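Local structure of anthranilate synthase component I (Streptococcus pneumoniae serotype 4, 5KCK) at residues I6-V11 / F229-R234; D178-D183 / E221-P226. The protein is a component of anthranilate synthase and belongs to the chorismate-binding enzyme family, built on large antiparallel beta sheets flanked by helices. All coordinates share one frame; numbering follows the deposited sequence.

Contact 1: residues I6-V11 / F229-R234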
ATOM      1  N   ILE A   6      -3.651   5.194 -20.030  1.00 26.59           N
ATOM      2  CA  ILE A   6      -3.010   5.011 -18.734  1.00 29.05           C
ATOM      3  C   ILE A   6      -3.262   6.266 -17.920  1.00 26.09           C
ATOM      4  O   ILE A   6      -2.985   7.376 -18.385  1.00 28.27           O
ATOM      5  CB  ILE A   6      -1.499   4.751 -18.871  1.00 36.90           C
ATOM      6  CG1 ILE A   6      -1.227   3.631 -19.867  1.00 39.49           C
ATOM      7  CG2 ILE A   6      -0.897   4.405 -17.515  1.00 37.95           C
ATOM      8  CD1 ILE A   6      -1.790   2.329 -19.443  1.00 41.72           C
ATOM      9  N   ILE A   7      -3.801   6.094 -16.718  1.00 26.60           N
ATOM     10  CA  ILE A   7      -3.994   7.185 -15.771  1.00 26.59           C
ATOM     11  C   ILE A   7      -3.036   6.983 -14.607  1.00 24.25           C
ATOM     12  O   ILE A   7      -2.892   5.867 -14.097  1.00 27.36           O
ATOM     13  CB  ILE A   7      -5.449   7.248 -15.271  1.00 28.87           C
ATOM     14  CG1 ILE A   7      -6.405   7.502 -16.439  1.00 30.19           C
ATOM     15  CG2 ILE A   7      -5.592   8.311 -14.175  1.00 22.59           C
ATOM     16  CD1 ILE A   7      -7.847   7.691 -15.994  1.00 32.24           C
ATOM     17  N   HIS A   8      -2.381   8.062 -14.186  1.00 25.29           N
ATOM     18  CA  HIS A   8      -1.502   7.966 -13.029  1.00 33.10           C
ATOM     19  C   HIS A   8      -2.321   7.634 -11.784  1.00 32.22           C
ATOM     20  O   HIS A   8      -3.435   8.135 -11.596  1.00 25.73           O
ATOM     21  CB  HIS A   8      -0.719   9.265 -12.847  1.00 36.93           C
ATOM     22  CG  HIS A   8       0.671   9.059 -12.331  1.00 57.16           C
ATOM     23  ND1 HIS A   8       1.098   9.556 -11.117  1.00 61.90           N
ATOM     24  CD2 HIS A   8       1.727   8.396 -12.858  1.00 61.35           C
ATOM     25  CE1 HIS A   8       2.359   9.213 -10.921  1.00 61.00           C
ATOM     26  NE2 HIS A   8       2.765   8.506 -11.961  1.00 64.13           N
ATOM     27  N   GLY A   9      -1.777   6.752 -10.946  1.00 31.88           N
ATOM     28  CA  GLY A   9      -2.538   6.172  -9.848  1.00 28.71           C
ATOM     29  C   GLY A   9      -2.889   7.131  -8.720  1.00 33.65           C
ATOM     30  O   GLY A   9      -3.682   6.759  -7.847  1.00 29.93           O
ATOM     31  N   ASP A  10      -2.339   8.342  -8.719  1.00 29.27           N
ATOM     32  CA  ASP A  10      -2.480   9.238  -7.580  1.00 24.39           C
ATOM     33  C   ASP A  10      -3.657  10.195  -7.703  1.00 29.64           C
ATOM     34  O   ASP A  10      -3.816  11.060  -6.835  1.00 29.69           O
ATOM     35  CB  ASP A  10      -1.185  10.038  -7.368  1.00 26.20           C
ATOM     36  CG  ASP A  10      -0.755  10.828  -8.612  1.00 34.37           C
ATOM     37  OD1 ASP A  10      -1.497  10.837  -9.617  1.00 28.47           O
ATOM     38  OD2 ASP A  10       0.329  11.463  -8.577  1.00 35.33           O
ATOM     39  N   VAL A  11      -4.470  10.086  -8.755  1.00 22.73           N
ATOM     40  CA  VAL A  11      -5.604  10.985  -8.949  1.00 26.60           C
ATOM     41  C   VAL A  11      -6.920  10.239  -9.072  1.00 29.94           C
ATOM     42  O   VAL A  11      -7.957  10.867  -9.317  1.00 33.55           O
ATOM     43  CB  VAL A  11      -5.408  11.909 -10.172  1.00 23.03           C
ATOM     44  CG1 VAL A  11      -4.189  12.770 -10.002  1.00 25.96           C
ATOM     45  CG2 VAL A  11      -5.352  11.095 -11.473  1.00 22.27           C
ATOM     46  N   PHE A 229       7.035  16.329 -11.510  1.00 33.99           N
ATOM     47  CA  PHE A 229       8.251  15.600 -11.168  1.00 32.35           C
ATOM     48  C   PHE A 229       8.113  14.928  -9.805  1.00 31.48           C
ATOM     49  O   PHE A 229       8.464  13.750  -9.647  1.00 29.39           O
ATOM     50  CB  PHE A 229       9.453  16.545 -11.198  1.00 31.20           C
ATOM     51  CG  PHE A 229      10.739  15.903 -10.758  1.00 38.18           C
ATOM     52  CD1 PHE A 229      11.498  15.162 -11.648  1.00 41.42           C
ATOM     53  CD2 PHE A 229      11.190  16.046  -9.460  1.00 35.25           C
ATOM     54  CE1 PHE A 229      12.681  14.571 -11.245  1.00 45.18           C
ATOM     55  CE2 PHE A 229      12.378  15.458  -9.051  1.00 37.21           C
ATOM     56  CZ  PHE A 229      13.120  14.722  -9.944  1.00 42.75           C
ATOM     57  N   TYR A 230       7.573  15.650  -8.814  1.00 28.53           N
ATOM     58  CA  TYR A 230       7.337  15.036  -7.507  1.00 20.91           C
ATOM     59  C   TYR A 230       6.380  13.856  -7.617  1.00 32.04           C
ATOM     60  O   TYR A 230       6.631  12.796  -7.034  1.00 21.42           O
ATOM     61  CB  TYR A 230       6.803  16.065  -6.506  1.00 20.04           C
ATOM     62  CG  TYR A 230       6.599  15.470  -5.120  1.00 30.77           C
ATOM     63  CD1 TYR A 230       7.689  15.099  -4.340  1.00 29.14           C
ATOM     64  CD2 TYR A 230       5.326  15.260  -4.600  1.00 23.36           C
ATOM     65  CE1 TYR A 230       7.522  14.538  -3.079  1.00 21.72           C
ATOM     66  CE2 TYR A 230       5.146  14.695  -3.338  1.00 22.11           C
ATOM     67  CZ  TYR A 230       6.252  14.340  -2.581  1.00 26.79           C
ATOM     68  OH  TYR A 230       6.099  13.784  -1.328  1.00 27.78           O
ATOM     69  N   ARG A 231       5.285  14.011  -8.377  1.00 22.00           N
ATOM     70  CA  ARG A 231       4.335  12.912  -8.534  1.00 26.96           C
ATOM     71  C   ARG A 231       5.013  11.681  -9.115  1.00 28.81           C
ATOM     72  O   ARG A 231       4.716  10.547  -8.716  1.00 26.28           O
ATOM     73  CB  ARG A 231       3.159  13.337  -9.420  1.00 23.36           C
ATOM     74  CG  ARG A 231       2.288  14.445  -8.829  1.00 22.71           C
ATOM     75  CD  ARG A 231       1.268  14.931  -9.868  1.00 23.61           C
ATOM     76  NE  ARG A 231       0.403  13.838 -10.300  1.00 24.56           N
ATOM     77  CZ  ARG A 231      -0.410  13.888 -11.351  1.00 36.82           C
ATOM     78  NH1 ARG A 231      -0.474  14.981 -12.105  1.00 26.02           N
ATOM     79  NH2 ARG A 231      -1.149  12.833 -11.651  1.00 26.63           N
ATOM     80  N   ASN A 232       5.934  11.880 -10.055  1.00 28.81           N
ATOM     81  CA  ASN A 232       6.629  10.732 -10.619  1.00 28.03           C
ATOM     82  C   ASN A 232       7.681  10.204  -9.655  1.00 32.56           C
ATOM     83  O   ASN A 232       7.901   8.990  -9.573  1.00 32.85           O
ATOM     84  CB  ASN A 232       7.269  11.096 -11.956  1.00 29.06           C
ATOM     85  CG  ASN A 232       7.781   9.873 -12.696  1.00 41.81           C
ATOM     86  OD1 ASN A 232       7.009   8.962 -13.023  1.00 44.33           O
ATOM     87  ND2 ASN A 232       9.085   9.834 -12.949  1.00 38.70           N
ATOM     88  N   LEU A 233       8.319  11.109  -8.910  1.00 23.40           N
ATOM     89  CA  LEU A 233       9.371  10.717  -7.979  1.00 27.00           C
ATOM     90  C   LEU A 233       8.839   9.777  -6.905  1.00 29.38           C
ATOM     91  O   LEU A 233       9.481   8.773  -6.574  1.00 32.08           O
ATOM     92  CB  LEU A 233       9.987  11.964  -7.341  1.00 23.73           C
ATOM     93  CG  LEU A 233      11.195  11.719  -6.431  1.00 30.91           C
ATOM     94  CD1 LEU A 233      12.369  11.164  -7.238  1.00 27.67           C
ATOM     95  CD2 LEU A 233      11.590  12.989  -5.693  1.00 22.24           C
ATOM     96  N   ARG A 234       7.665  10.083  -6.346  1.00 30.02           N
ATOM     97  CA  ARG A 234       7.154   9.272  -5.249  1.00 30.51           C
ATOM     98  C   ARG A 234       6.718   7.890  -5.712  1.00 33.28           C
ATOM     99  O   ARG A 234       6.576   6.992  -4.875  1.00 35.45           O
ATOM    100  CB  ARG A 234       6.007  10.003  -4.532  1.00 31.03           C
ATOM    101  CG  ARG A 234       4.826  10.353  -5.402  1.00 30.26           C
ATOM    102  CD  ARG A 234       3.994  11.501  -4.804  1.00 33.02           C
ATOM    103  NE  ARG A 234       3.269  11.154  -3.579  1.00 28.80           N
ATOM    104  CZ  ARG A 234       2.244  10.305  -3.526  1.00 30.00           C
ATOM    105  NH1 ARG A 234       1.813   9.685  -4.625  1.00 27.07           N
ATOM    106  NH2 ARG A 234       1.649  10.064  -2.367  1.00 27.28           N
TER
HETATM  107  O   HOH W   1       2.253  10.238  -7.456  1.00 28.83           O
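The type I turn from His-8 to Val-11 brings Asp-10 to 7.8 Å from Arg-231 of helix 226-236, CA to CA. A side-on, two-pronged salt bridge joins them: Arg-231 NH2 donates to Asp-10 OD1 at 2.9 Å, and Arg-231 NE, almost straight at 173°, to Asp-10 OD2. Both oxygens lie at the guanidinium edge, and the carboxylate and guanidinium planes are 33° apart. The long arginine suits this place: a bend at chi3 (60°) sets NE facing Asp-10 OD2, and NH2 on the same side of the guanidinium meets OD1. His-8 ND1 shares weak bonds with both carboxylate oxygens, while its CE1 meets Arg-231 O edge-on at 3.5 Å. Val-11 CG1 lies 3.5 Å from Arg-231 NH2, adding an apolar neighbour. A water donates to Asp-10 OD2 and Arg-231 O and accepts from Arg-234 NH1; Arg-234 itself forms a salt bridge with Glu-30 of the second subunit. With so many donors around it, the buried Asp-10 is probably ionised. Residues 6-8 pair with an antiparallel strand of the second subunit, which places the contact beside the dimer interface. Its two N-H bonds make it a bidentate arginine-carboxylate bridge, tying a beta turn to a helix.

Contact 2: residues D178-D183 / E221-P226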
ATOM      1  N   ASP A 178       3.686  16.378 -17.056  1.00 52.14           N
ATOM      2  CA  ASP A 178       4.536  17.277 -17.834  1.00 55.20           C
ATOM      3  C   ASP A 178       5.979  17.077 -17.376  1.00 58.06           C
ATOM      4  O   ASP A 178       6.569  17.901 -16.669  1.00 55.52           O
ATOM      5  CB  ASP A 178       4.059  18.719 -17.668  1.00 57.32           C
ATOM      6  CG  ASP A 178       4.832  19.712 -18.521  1.00 60.52           C
ATOM      7  OD1 ASP A 178       5.624  19.293 -19.391  1.00 65.30           O
ATOM      8  OD2 ASP A 178       4.631  20.929 -18.319  1.00 60.05           O
ATOM      9  N   LEU A 179       6.557  15.944 -17.790  1.00 56.01           N
ATOM     10  CA  LEU A 179       7.923  15.597 -17.393  1.00 56.68           C
ATOM     11  C   LEU A 179       8.937  15.827 -18.502  1.00 63.52           C
ATOM     12  O   LEU A 179       9.637  14.896 -18.911  1.00 68.51           O
ATOM     13  CB  LEU A 179       8.021  14.133 -16.958  1.00 55.23           C
ATOM     14  CG  LEU A 179       7.205  13.638 -15.770  1.00 55.41           C
ATOM     15  CD1 LEU A 179       7.511  12.164 -15.507  1.00 55.38           C
ATOM     16  CD2 LEU A 179       7.504  14.501 -14.571  1.00 53.40           C
ATOM     17  N   SER A 180       9.050  17.056 -18.979  1.00 66.04           N
ATOM     18  CA  SER A 180      10.118  17.380 -19.911  1.00 69.59           C
ATOM     19  C   SER A 180      11.467  17.101 -19.248  1.00 62.10           C
ATOM     20  O   SER A 180      11.690  17.522 -18.102  1.00 61.62           O
ATOM     21  CB  SER A 180      10.012  18.845 -20.342  1.00 75.52           C
ATOM     22  OG  SER A 180      11.013  19.189 -21.281  1.00 84.67           O
ATOM     23  N   PRO A 181      12.380  16.398 -19.912  1.00 60.69           N
ATOM     24  CA  PRO A 181      13.667  16.086 -19.284  1.00 59.96           C
ATOM     25  C   PRO A 181      14.658  17.240 -19.376  1.00 56.09           C
ATOM     26  O   PRO A 181      14.714  17.979 -20.362  1.00 57.33           O
ATOM     27  CB  PRO A 181      14.159  14.865 -20.073  1.00 60.41           C
ATOM     28  CG  PRO A 181      13.427  14.913 -21.404  1.00 62.43           C
ATOM     29  CD  PRO A 181      12.340  15.974 -21.325  1.00 62.99           C
ATOM     30  N   LEU A 182      15.452  17.378 -18.322  1.00 48.03           N
ATOM     31  CA  LEU A 182      16.369  18.498 -18.178  1.00 45.88           C
ATOM     32  C   LEU A 182      17.753  18.162 -18.722  1.00 49.11           C
ATOM     33  O   LEU A 182      18.215  17.018 -18.652  1.00 46.79           O
ATOM     34  CB  LEU A 182      16.478  18.898 -16.708  1.00 51.08           C
ATOM     35  CG  LEU A 182      15.174  19.330 -16.047  1.00 47.35           C
ATOM     36  CD1 LEU A 182      15.214  19.029 -14.556  1.00 51.93           C
ATOM     37  CD2 LEU A 182      14.950  20.802 -16.288  1.00 39.79           C
ATOM     38  N   ASP A 183      18.417  19.177 -19.262  1.00 50.91           N
ATOM     39  CA  ASP A 183      19.795  19.053 -19.730  1.00 51.21           C
ATOM     40  C   ASP A 183      20.709  19.621 -18.648  1.00 46.40           C
ATOM     41  O   ASP A 183      20.955  20.830 -18.598  1.00 43.01           O
ATOM     42  CB  ASP A 183      19.990  19.761 -21.064  1.00 48.36           C
ATOM     43  CG  ASP A 183      21.395  19.574 -21.618  1.00 59.34           C
ATOM     44  OD1 ASP A 183      22.120  18.689 -21.110  1.00 52.16           O
ATOM     45  OD2 ASP A 183      21.773  20.300 -22.569  1.00 71.09           O
ATOM     46  N   GLU A 221      18.328  24.573 -16.836  1.00 31.45           N
ATOM     47  CA  GLU A 221      17.176  25.452 -16.986  1.00 31.49           C
ATOM     48  C   GLU A 221      15.891  24.659 -16.786  1.00 34.04           C
ATOM     49  O   GLU A 221      15.689  23.624 -17.427  1.00 36.98           O
ATOM     50  CB  GLU A 221      17.187  26.084 -18.377  1.00 33.39           C
ATOM     51  CG  GLU A 221      18.404  26.925 -18.684  1.00 47.86           C
ATOM     52  CD  GLU A 221      18.439  27.352 -20.137  1.00 62.41           C
ATOM     53  OE1 GLU A 221      18.616  26.473 -21.007  1.00 67.62           O
ATOM     54  OE2 GLU A 221      18.272  28.559 -20.414  1.00 68.07           O
ATOM     55  N   VAL A 222      15.018  25.136 -15.895  1.00 34.03           N
ATOM     56  CA  VAL A 222      13.817  24.368 -15.571  1.00 35.00           C
ATOM     57  C   VAL A 222      12.927  24.284 -16.800  1.00 41.13           C
ATOM     58  O   VAL A 222      12.694  25.282 -17.493  1.00 42.64           O
ATOM     59  CB  VAL A 222      13.057  24.969 -14.377  1.00 36.23           C
ATOM     60  CG1 VAL A 222      13.915  24.944 -13.132  1.00 39.70           C
ATOM     61  CG2 VAL A 222      12.578  26.393 -14.673  1.00 44.27           C
ATOM     62  N   THR A 223      12.460  23.080 -17.096  1.00 52.42           N
ATOM     63  CA  THR A 223      11.437  22.859 -18.100  1.00 56.37           C
ATOM     64  C   THR A 223      10.439  21.872 -17.522  1.00 55.41           C
ATOM     65  O   THR A 223      10.788  21.031 -16.688  1.00 58.88           O
ATOM     66  CB  THR A 223      12.030  22.338 -19.419  1.00 65.49           C
ATOM     67  OG1 THR A 223      10.973  22.004 -20.327  1.00 68.30           O
ATOM     68  CG2 THR A 223      12.892  21.109 -19.173  1.00 69.01           C
ATOM     69  N   GLY A 224       9.195  21.998 -17.939  1.00 55.94           N
ATOM     70  CA  GLY A 224       8.162  21.153 -17.395  1.00 53.02           C
ATOM     71  C   GLY A 224       7.664  21.641 -16.047  1.00 48.45           C
ATOM     72  O   GLY A 224       7.923  22.764 -15.607  1.00 54.84           O
ATOM     73  N   ASN A 225       6.942  20.747 -15.374  1.00 45.45           N
ATOM     74  CA  ASN A 225       6.218  21.054 -14.151  1.00 47.73           C
ATOM     75  C   ASN A 225       6.932  20.433 -12.958  1.00 45.08           C
ATOM     76  O   ASN A 225       7.122  19.206 -12.932  1.00 44.53           O
ATOM     77  CB  ASN A 225       4.786  20.520 -14.264  1.00 55.69           C
ATOM     78  CG  ASN A 225       3.883  20.960 -13.119  1.00 57.95           C
ATOM     79  OD1 ASN A 225       4.328  21.195 -11.996  1.00 55.53           O
ATOM     80  ND2 ASN A 225       2.592  21.049 -13.406  1.00 59.35           N
ATOM     81  N   PRO A 226       7.330  21.221 -11.952  1.00 40.95           N
ATOM     82  CA  PRO A 226       8.029  20.629 -10.792  1.00 45.97           C
ATOM     83  C   PRO A 226       7.174  19.665  -9.989  1.00 39.29           C
ATOM     84  O   PRO A 226       7.665  18.617  -9.548  1.00 31.09           O
ATOM     85  CB  PRO A 226       8.415  21.856  -9.953  1.00 47.21           C
ATOM     86  CG  PRO A 226       7.435  22.926 -10.360  1.00 52.18           C
ATOM     87  CD  PRO A 226       7.140  22.677 -11.813  1.00 38.30           C
TER
HETATM   88  O   HOH W   2       8.768  17.451 -14.604  1.00 58.97           O
HETATM   89  O   HOH W   3      20.152  23.337 -19.131  1.00 38.36           O
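Asn-225 N donates to Asp-178 O over 3.1 Å, nearly straight at 172° and in the carbonyl plane. A water donates to both Asp-178 O and Asn-225 O, bridging the same two residues and giving Asp-178 O a second donor. Further along, the hydroxyls Ser-180 OG and Thr-223 OG1 are hydrogen-bonded at 3.0 Å; each oxygen stands anti to its own backbone N (chi1 -178° in Ser-180, 174° in Thr-223), and either could be the donor. Small hydroxyl residues suit this position because the two chains come close, Ser-180 and Gly-224 being 4.9 Å apart CA to CA. A second water joins the far ends, donating to Asp-183 O and accepting from Glu-221 N.

Around these bonds the packing is modest. Gly-224 has a positive phi, and a CB would clash with Asp-178 O and be jammed against Thr-223 O, so glycine suits these backbone angles. Asp-178 OD2 lies 3.7 Å from Gly-224 CA, while the CB atoms of Asp-178 and Asn-225 meet at 3.9 Å. Leu-182 CD2 lies 3.1 Å from Glu-221 O and 3.6 Å from Thr-223 CG2, so the methyl packs against both the backbone carbonyl and the threonine methyl; the side chain also touches Ala-419 of strand 418-427. Asn-225 is the N-cap of helix 226-236, its OD1 weakly bonded to Phe-227 N.

The segments run roughly antiparallel without forming a ladder; one direct backbone bond, one hydroxyl pair and two water bridges join them. Such chemistry implies a solvent-accessible seam that fastens the loop before strand 185-186 to the start of the helix through polar groups more than through a hydrophobic core.

Overall arrangement
Helix 226-236 unites the two contacts: contact 2 fastens the loop leading into its N-terminus, whereas contact 1 uses its next turns. Their centres are about 15 Å apart, and Leu-179 spans the gap, its CD2 packing 3.6 Å from Phe-229 N and its CD1 equally near Asn-232 CG. Asp-228 forms a second link, its OD2 accepting a hydrogen bond from Asp-178 N and its OD1 making a weak, long ion pair with Arg-231 NH1. Contact 1 is partly buried and borders the second subunit; contact 2 lies at the surface, where no other chain of the assembly touches it. The nearby ligand is glycerol, probably from crystallisation, about 5 Å from the Val-222 side chain.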